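Local structure of aromatic-L-amino-acid decarboxylase (Catharanthus roseus, 6EEW) at residues P252-G260 and F280-A291; I191-T202 and G214-T225. The protein catalyses the pyridoxal 5'-phosphate-dependent decarboxylation of L-tryptophan to tryptamine and of 5-hydroxy-L-tryptophan to serotonin, working as a homodimer. One frame throughout, in Å; residues are numbered along the deposited sequence.

Contact 1 (P252-G260 and F280-A291)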
# COMPACT_ATOMS: atom_id res chain seq x y z
N PRO A 252 -17.56 -18.79 16.68
CA PRO A 252 -17.73 -18.04 15.43
C PRO A 252 -17.26 -16.61 15.57
O PRO A 252 -17.72 -15.86 16.44
CB PRO A 252 -19.25 -18.12 15.17
CG PRO A 252 -19.75 -19.25 16.03
CD PRO A 252 -18.85 -19.24 17.24
N LEU A 253 -16.39 -16.19 14.66
CA LEU A 253 -15.61 -14.98 14.82
C LEU A 253 -15.88 -13.95 13.74
O LEU A 253 -16.12 -12.77 14.05
CB LEU A 253 -14.13 -15.35 14.81
CG LEU A 253 -13.10 -14.25 14.99
CD1 LEU A 253 -12.98 -13.81 16.44
CD2 LEU A 253 -11.77 -14.72 14.43
N PHE A 254 -15.87 -14.37 12.48
CA PHE A 254 -15.80 -13.40 11.41
C PHE A 254 -16.59 -13.93 10.24
O PHE A 254 -16.49 -15.12 9.90
CB PHE A 254 -14.36 -13.14 10.97
CG PHE A 254 -14.21 -12.01 9.97
CD1 PHE A 254 -14.18 -12.26 8.62
CD2 PHE A 254 -14.06 -10.71 10.41
CE1 PHE A 254 -14.02 -11.22 7.71
CE2 PHE A 254 -13.90 -9.66 9.50
CZ PHE A 254 -13.88 -9.91 8.15
N LEU A 255 -17.35 -13.04 9.62
CA LEU A 255 -18.15 -13.36 8.45
C LEU A 255 -17.84 -12.29 7.44
O LEU A 255 -17.95 -11.09 7.74
CB LEU A 255 -19.65 -13.38 8.77
CG LEU A 255 -20.50 -13.35 7.50
CD1 LEU A 255 -20.28 -14.66 6.73
CD2 LEU A 255 -21.99 -13.09 7.82
N CYS A 256 -17.40 -12.72 6.26
CA CYS A 256 -17.14 -11.83 5.14
C CYS A 256 -18.32 -11.98 4.20
O CYS A 256 -18.42 -12.98 3.49
CB CYS A 256 -15.83 -12.19 4.46
SG CYS A 256 -15.38 -11.08 3.12
N ALA A 257 -19.20 -10.98 4.19
CA ALA A 257 -20.32 -10.94 3.26
C ALA A 257 -19.92 -10.11 2.05
O ALA A 257 -19.57 -8.93 2.18
CB ALA A 257 -21.55 -10.36 3.94
N THR A 258 -20.02 -10.71 0.86
CA THR A 258 -19.56 -10.10 -0.38
C THR A 258 -20.72 -9.51 -1.18
O THR A 258 -21.69 -10.21 -1.50
CB THR A 258 -18.83 -11.12 -1.23
OG1 THR A 258 -17.84 -11.77 -0.44
CG2 THR A 258 -18.17 -10.43 -2.43
N LEU A 259 -20.60 -8.23 -1.50
CA LEU A 259 -21.52 -7.49 -2.35
C LEU A 259 -20.85 -7.34 -3.71
O LEU A 259 -20.14 -6.38 -3.97
CB LEU A 259 -21.86 -6.15 -1.72
CG LEU A 259 -23.17 -5.53 -2.18
CD1 LEU A 259 -24.32 -6.48 -1.87
CD2 LEU A 259 -23.36 -4.20 -1.49
N GLY A 260 -21.07 -8.33 -4.58
CA GLY A 260 -20.50 -8.29 -5.91
C GLY A 260 -19.25 -9.13 -6.04
O GLY A 260 -18.14 -8.60 -6.15
N PHE A 280 -25.06 -14.17 16.83
CA PHE A 280 -24.03 -15.08 17.34
C PHE A 280 -22.73 -14.38 17.71
O PHE A 280 -21.74 -15.06 17.97
CB PHE A 280 -23.76 -16.19 16.32
CG PHE A 280 -24.88 -17.17 16.18
CD1 PHE A 280 -25.06 -18.17 17.12
CD2 PHE A 280 -25.77 -17.09 15.13
CE1 PHE A 280 -26.10 -19.08 17.00
CE2 PHE A 280 -26.82 -17.99 15.00
CZ PHE A 280 -26.98 -18.99 15.95
N GLY A 281 -22.74 -13.05 17.81
CA GLY A 281 -21.53 -12.32 18.17
C GLY A 281 -20.44 -12.38 17.13
O GLY A 281 -19.26 -12.23 17.46
N ILE A 282 -20.81 -12.60 15.88
CA ILE A 282 -19.86 -12.68 14.77
C ILE A 282 -19.64 -11.28 14.21
O ILE A 282 -20.60 -10.55 13.93
CB ILE A 282 -20.40 -13.61 13.68
CG1 ILE A 282 -20.63 -15.02 14.26
CG2 ILE A 282 -19.49 -13.59 12.46
CD1 ILE A 282 -21.50 -15.91 13.41
N TRP A 283 -18.38 -10.91 14.03
CA TRP A 283 -18.05 -9.67 13.34
C TRP A 283 -18.36 -9.84 11.86
O TRP A 283 -17.81 -10.72 11.21
CB TRP A 283 -16.58 -9.32 13.51
CG TRP A 283 -16.18 -8.07 12.82
CD1 TRP A 283 -16.35 -7.77 11.49
CD2 TRP A 283 -15.45 -6.99 13.39
NE1 TRP A 283 -15.81 -6.53 11.22
CE2 TRP A 283 -15.24 -6.04 12.36
CE3 TRP A 283 -14.96 -6.71 14.67
CZ2 TRP A 283 -14.58 -4.84 12.59
CZ3 TRP A 283 -14.31 -5.53 14.88
CH2 TRP A 283 -14.12 -4.61 13.85
N ILE A 284 -19.23 -9.00 11.33
CA ILE A 284 -19.57 -9.07 9.92
C ILE A 284 -18.93 -7.89 9.19
O ILE A 284 -19.12 -6.72 9.56
CB ILE A 284 -21.09 -9.12 9.70
CG1 ILE A 284 -21.39 -9.21 8.20
CG2 ILE A 284 -21.80 -7.97 10.41
CD1 ILE A 284 -22.84 -9.49 7.90
N HIS A 285 -18.18 -8.22 8.15
CA HIS A 285 -17.55 -7.23 7.29
C HIS A 285 -18.14 -7.40 5.90
O HIS A 285 -18.23 -8.52 5.39
CB HIS A 285 -16.02 -7.39 7.24
CG HIS A 285 -15.38 -6.52 6.21
ND1 HIS A 285 -14.99 -5.22 6.46
CD2 HIS A 285 -15.13 -6.73 4.89
CE1 HIS A 285 -14.50 -4.68 5.36
NE2 HIS A 285 -14.57 -5.58 4.39
N VAL A 286 -18.55 -6.29 5.31
CA VAL A 286 -19.10 -6.29 3.96
C VAL A 286 -18.00 -5.84 3.02
O VAL A 286 -17.53 -4.70 3.08
CB VAL A 286 -20.35 -5.41 3.86
CG1 VAL A 286 -20.78 -5.30 2.43
CG2 VAL A 286 -21.46 -6.03 4.71
N ASP A 287 -17.57 -6.78 2.16
CA ASP A 287 -16.62 -6.50 1.09
C ASP A 287 -17.43 -6.03 -0.11
O ASP A 287 -18.10 -6.82 -0.79
CB ASP A 287 -15.80 -7.74 0.73
CG ASP A 287 -14.88 -7.51 -0.47
OD1 ASP A 287 -14.63 -6.33 -0.82
OD2 ASP A 287 -14.40 -8.50 -1.05
N ALA A 288 -17.40 -4.72 -0.36
CA ALA A 288 -18.05 -4.17 -1.54
C ALA A 288 -17.01 -3.53 -2.43
O ALA A 288 -17.15 -2.37 -2.83
CB ALA A 288 -19.13 -3.16 -1.14
N ALA A 289 -15.93 -4.27 -2.73
CA ALA A 289 -14.85 -3.69 -3.51
C ALA A 289 -15.38 -3.06 -4.80
O ALA A 289 -15.14 -1.88 -5.07
CB ALA A 289 -13.80 -4.75 -3.84
N TYR A 290 -16.15 -3.82 -5.57
CA TYR A 290 -16.62 -3.32 -6.86
C TYR A 290 -17.99 -2.65 -6.73
O TYR A 290 -18.12 -1.45 -6.99
CB TYR A 290 -16.65 -4.46 -7.89
CG TYR A 290 -17.54 -4.25 -9.10
CD1 TYR A 290 -17.15 -3.43 -10.15
CD2 TYR A 290 -18.77 -4.91 -9.21
CE1 TYR A 290 -17.96 -3.24 -11.27
CE2 TYR A 290 -19.61 -4.72 -10.33
CZ TYR A 290 -19.19 -3.89 -11.34
OH TYR A 290 -19.98 -3.71 -12.44
N ALA A 291 -19.01 -3.41 -6.30
CA ALA A 291 -20.39 -2.94 -6.38
C ALA A 291 -20.71 -1.82 -5.40
O ALA A 291 -21.64 -1.06 -5.64
CB ALA A 291 -21.36 -4.11 -6.15
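F254 and W283 begin a run of paired residues on parallel neighbours of the large sheet, the two strands of a beta-alpha-beta unit in the PLP-dependent decarboxylase fold. Six backbone hydrogen bonds run from W283 N to L253 O at one end to L259 N and D287 O at the other; the straightest, H285 N to L255 O, has an N-H...O angle of 172°. On the face bearing F254, C256, W283, H285 and D287, the F254 ring swings across to the second strand because CG lies opposite the backbone N (chi1 -173°). Its CE2 meets W283 CD1 at 3.7 Å, its plane inclined by 26° to the five-membered ring of W283 but slid apart with little overlap, and its CZ presses on H285 CB at 3.4 Å. An alanine in place of F254 is likely to open a gap beside W283 CD1 and H285 CB, losing the ring that packs on both. D287 follows on this face, its side chain about 9 Å, between nearest atoms, from a bound tryptophan. Ahead of strand 283-287, P252 CB rests on I282 CG1 at 3.5 Å. The face of L255, A257, I284 and V286 is aliphatic: L255 and I284 lie alongside one another, CD2 to CD1 at 3.7 Å.

Contact 2 (I191-T202 and G214-T225)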
# COMPACT_ATOMS: atom_id res chain seq x y z
N ILE A 191 -7.14 -19.21 20.19
CA ILE A 191 -7.10 -18.95 18.75
C ILE A 191 -7.52 -20.19 17.97
O ILE A 191 -8.06 -20.09 16.86
CB ILE A 191 -5.69 -18.46 18.32
CG1 ILE A 191 -5.63 -18.20 16.81
CG2 ILE A 191 -4.63 -19.49 18.66
CD1 ILE A 191 -6.52 -17.10 16.35
N GLY A 192 -7.30 -21.38 18.53
CA GLY A 192 -7.66 -22.63 17.90
C GLY A 192 -9.15 -22.91 17.84
O GLY A 192 -9.55 -23.93 17.27
N LYS A 193 -9.98 -22.07 18.47
CA LYS A 193 -11.43 -22.20 18.45
C LYS A 193 -12.12 -21.25 17.48
O LYS A 193 -13.31 -21.43 17.20
CB LYS A 193 -12.00 -21.95 19.85
CG LYS A 193 -11.52 -22.95 20.87
CD LYS A 193 -12.07 -22.68 22.25
CE LYS A 193 -11.56 -23.72 23.24
NZ LYS A 193 -12.12 -23.54 24.60
N LEU A 194 -11.41 -20.24 16.97
CA LEU A 194 -12.03 -19.15 16.23
C LEU A 194 -12.29 -19.56 14.79
O LEU A 194 -11.37 -19.97 14.07
CB LEU A 194 -11.15 -17.91 16.29
CG LEU A 194 -10.67 -17.56 17.71
CD1 LEU A 194 -9.95 -16.21 17.73
CD2 LEU A 194 -11.81 -17.59 18.72
N VAL A 195 -13.54 -19.45 14.35
CA VAL A 195 -13.95 -19.87 13.02
C VAL A 195 -14.32 -18.65 12.20
O VAL A 195 -15.02 -17.74 12.68
CB VAL A 195 -15.13 -20.86 13.08
CG1 VAL A 195 -15.55 -21.28 11.66
CG2 VAL A 195 -14.75 -22.06 13.90
N CYS A 196 -13.86 -18.63 10.95
CA CYS A 196 -14.19 -17.57 10.00
C CYS A 196 -15.04 -18.17 8.89
O CYS A 196 -14.82 -19.32 8.50
CB CYS A 196 -12.93 -16.95 9.39
SG CYS A 196 -11.86 -16.06 10.54
N TYR A 197 -15.99 -17.38 8.39
CA TYR A 197 -16.95 -17.82 7.39
C TYR A 197 -16.88 -16.91 6.17
O TYR A 197 -16.77 -15.68 6.30
CB TYR A 197 -18.38 -17.83 7.96
CG TYR A 197 -18.54 -18.62 9.25
CD1 TYR A 197 -18.35 -18.01 10.49
CD2 TYR A 197 -18.90 -19.96 9.24
CE1 TYR A 197 -18.50 -18.72 11.67
CE2 TYR A 197 -19.05 -20.68 10.42
CZ TYR A 197 -18.86 -20.05 11.63
OH TYR A 197 -19.01 -20.77 12.80
N GLY A 198 -16.89 -17.51 4.98
CA GLY A 198 -16.97 -16.74 3.74
C GLY A 198 -17.66 -17.54 2.65
O GLY A 198 -17.62 -18.77 2.65
N SER A 199 -18.26 -16.83 1.70
CA SER A 199 -18.88 -17.51 0.57
C SER A 199 -17.85 -18.30 -0.24
O SER A 199 -16.70 -17.88 -0.39
CB SER A 199 -19.56 -16.50 -0.36
OG SER A 199 -19.81 -17.10 -1.62
N ASP A 200 -18.29 -19.44 -0.79
CA ASP A 200 -17.45 -20.17 -1.73
C ASP A 200 -17.22 -19.42 -3.03
O ASP A 200 -16.42 -19.87 -3.86
CB ASP A 200 -18.05 -21.56 -2.01
CG ASP A 200 -19.39 -21.48 -2.74
OD1 ASP A 200 -19.80 -20.36 -3.13
OD2 ASP A 200 -20.05 -22.53 -2.90
N GLN A 201 -17.86 -18.27 -3.20
CA GLN A 201 -17.63 -17.36 -4.32
C GLN A 201 -16.52 -16.37 -4.02
O GLN A 201 -16.23 -15.51 -4.87
CB GLN A 201 -18.92 -16.62 -4.69
CG GLN A 201 -20.05 -17.55 -5.08
CD GLN A 201 -19.65 -18.42 -6.24
OE1 GLN A 201 -19.23 -17.92 -7.28
NE2 GLN A 201 -19.77 -19.72 -6.07
N THR A 202 -15.97 -16.40 -2.82
CA THR A 202 -14.79 -15.60 -2.47
C THR A 202 -13.77 -16.53 -1.82
O THR A 202 -13.51 -16.44 -0.62
CB THR A 202 -15.17 -14.47 -1.54
OG1 THR A 202 -15.73 -15.02 -0.34
CG2 THR A 202 -16.18 -13.56 -2.22
N GLY A 214 -3.61 -15.92 11.20
CA GLY A 214 -3.36 -17.01 12.10
C GLY A 214 -4.54 -17.92 12.34
O GLY A 214 -4.45 -18.80 13.21
N ILE A 215 -5.63 -17.76 11.59
CA ILE A 215 -6.75 -18.68 11.74
C ILE A 215 -6.27 -20.08 11.38
O ILE A 215 -5.58 -20.27 10.37
CB ILE A 215 -7.92 -18.25 10.84
CG1 ILE A 215 -8.26 -16.77 11.06
CG2 ILE A 215 -9.17 -19.06 11.19
CD1 ILE A 215 -8.81 -16.48 12.43
N TYR A 216 -6.58 -21.06 12.23
CA TYR A 216 -6.19 -22.42 11.93
C TYR A 216 -6.75 -22.83 10.57
O TYR A 216 -7.85 -22.40 10.19
CB TYR A 216 -6.67 -23.38 13.01
CG TYR A 216 -5.88 -23.37 14.29
CD1 TYR A 216 -5.14 -22.25 14.70
CD2 TYR A 216 -5.85 -24.49 15.10
CE1 TYR A 216 -4.41 -22.26 15.89
CE2 TYR A 216 -5.13 -24.52 16.28
CZ TYR A 216 -4.40 -23.41 16.67
OH TYR A 216 -3.68 -23.48 17.86
N PRO A 217 -6.01 -23.64 9.82
CA PRO A 217 -6.48 -24.03 8.48
C PRO A 217 -7.89 -24.59 8.46
O PRO A 217 -8.68 -24.22 7.57
CB PRO A 217 -5.45 -25.09 8.06
CG PRO A 217 -4.19 -24.63 8.73
CD PRO A 217 -4.61 -24.04 10.05
N ASN A 218 -8.23 -25.46 9.40
CA ASN A 218 -9.55 -26.08 9.46
C ASN A 218 -10.64 -25.16 10.01
O ASN A 218 -11.81 -25.56 10.02
CB ASN A 218 -9.50 -27.37 10.28
CG ASN A 218 -8.81 -28.49 9.55
OD1 ASN A 218 -8.84 -28.54 8.32
ND2 ASN A 218 -8.18 -29.39 10.29
N ASN A 219 -10.30 -23.96 10.47
CA ASN A 219 -11.31 -23.04 10.99
C ASN A 219 -11.68 -21.96 9.98
O ASN A 219 -12.32 -20.96 10.36
CB ASN A 219 -10.84 -22.42 12.30
CG ASN A 219 -10.72 -23.43 13.42
OD1 ASN A 219 -11.10 -24.59 13.26
ND2 ASN A 219 -10.24 -22.99 14.57
N ILE A 220 -11.29 -22.13 8.72
CA ILE A 220 -11.67 -21.26 7.62
C ILE A 220 -12.72 -22.00 6.82
O ILE A 220 -12.41 -23.03 6.20
CB ILE A 220 -10.46 -20.91 6.74
CG1 ILE A 220 -9.36 -20.22 7.57
CG2 ILE A 220 -10.87 -20.02 5.58
CD1 ILE A 220 -8.09 -19.92 6.78
N ARG A 221 -13.98 -21.53 6.85
CA ARG A 221 -15.12 -22.26 6.31
C ARG A 221 -15.76 -21.50 5.15
O ARG A 221 -16.19 -20.35 5.32
CB ARG A 221 -16.13 -22.56 7.42
CG ARG A 221 -15.48 -23.29 8.61
CD ARG A 221 -16.52 -23.96 9.50
NE ARG A 221 -17.26 -24.98 8.76
CZ ARG A 221 -18.44 -25.45 9.14
NH1 ARG A 221 -19.01 -25.00 10.25
NH2 ARG A 221 -19.05 -26.38 8.42
N LEU A 222 -15.83 -22.15 3.99
CA LEU A 222 -16.51 -21.61 2.81
C LEU A 222 -17.96 -22.13 2.76
O LEU A 222 -18.20 -23.34 2.67
CB LEU A 222 -15.77 -22.00 1.54
CG LEU A 222 -14.34 -21.55 1.25
CD1 LEU A 222 -13.97 -22.05 -0.14
CD2 LEU A 222 -14.17 -20.05 1.35
N ILE A 223 -18.91 -21.20 2.76
CA ILE A 223 -20.33 -21.52 2.72
C ILE A 223 -20.72 -21.92 1.30
O ILE A 223 -20.62 -21.11 0.37
CB ILE A 223 -21.17 -20.33 3.22
CG1 ILE A 223 -20.64 -19.86 4.57
CG2 ILE A 223 -22.61 -20.76 3.38
CD1 ILE A 223 -21.07 -18.46 4.90
N PRO A 224 -21.17 -23.15 1.10
CA PRO A 224 -21.58 -23.57 -0.25
C PRO A 224 -22.77 -22.77 -0.76
O PRO A 224 -23.70 -22.45 -0.01
CB PRO A 224 -21.94 -25.05 -0.06
CG PRO A 224 -22.16 -25.21 1.43
CD PRO A 224 -21.21 -24.25 2.07
N THR A 225 -22.73 -22.44 -2.04
CA THR A 225 -23.78 -21.68 -2.69
C THR A 225 -24.21 -22.42 -3.95
O THR A 225 -23.44 -23.20 -4.52
CB THR A 225 -23.34 -20.27 -3.07
OG1 THR A 225 -22.34 -20.35 -4.09
CG2 THR A 225 -22.81 -19.53 -1.86
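D200 grips T225 with both carboxylate oxygens where two parallel strands, 194-199 and 220-223, run out at the edge of the large sheet. T225 OG1 donates to the syn lone pair of D200 OD1 at 2.7 Å, while T225 N reaches D200 OD2 at 2.8 Å from above the carboxylate plane. With D200 CG set between its own backbone N and carbonyl carbon (chi1 65°), the acid turns toward the 214-225 segment. At the other end the N219 amide spans two carbonyls through ND2, with weak bonds to G192 O at 2.9 Å and to L194 O. Close by, G192 CA sits over the centre of the Y216 ring, 3.6 Å from its centroid, a CH-pi contact in which a side chain on G192 would be tight against the ring.

Between these ends, five backbone hydrogen bonds from C196 N-N219 O to D200 N-I223 O zip the strands together. C196 SG packs on I215 CD1 at 3.6 Å, and V195 CG1 meets R221 CD at 3.6 Å.

Further out, the D200 carboxylate is steadied by Q201 NE2, which donates to OD1, and the chain there is folded by a type I turn from S199 to T202, with S199 OG accepting from Q201 N in an ST turn. R221 forms a salt bridge to D245, which also receives the Y197 hydroxyl, and Y216 OH bonds to D189 of the second subunit. L222 of the same strand pair packs on H203, which binds L-tryptophan. Two donors on D200 OD1 and one on OD2 would probably favour the ionised carboxylate.

From the N terminus, contact 2 comes first: the chain leaves strand 194-199, passes through helix 206-212 and closes the loop on strand 220-223, the edge strand of the sheet within this chain. Helix 235-247 then leads to strand 251-258, and contact 1 closes a second loop through helix 270-280 onto strand 283-287. The loops follow in series, neither nesting nor crossing. Yet strand 251-258 lies beside 194-199, with L253 N to V195 O at 2.9 Å and F254 O to Y197 N at 2.8 Å as probable hydrogen bonds, so four parallel strands join in the order 283-287, 251-258, 194-199, 220-223, from the middle of the sheet outward to its edge.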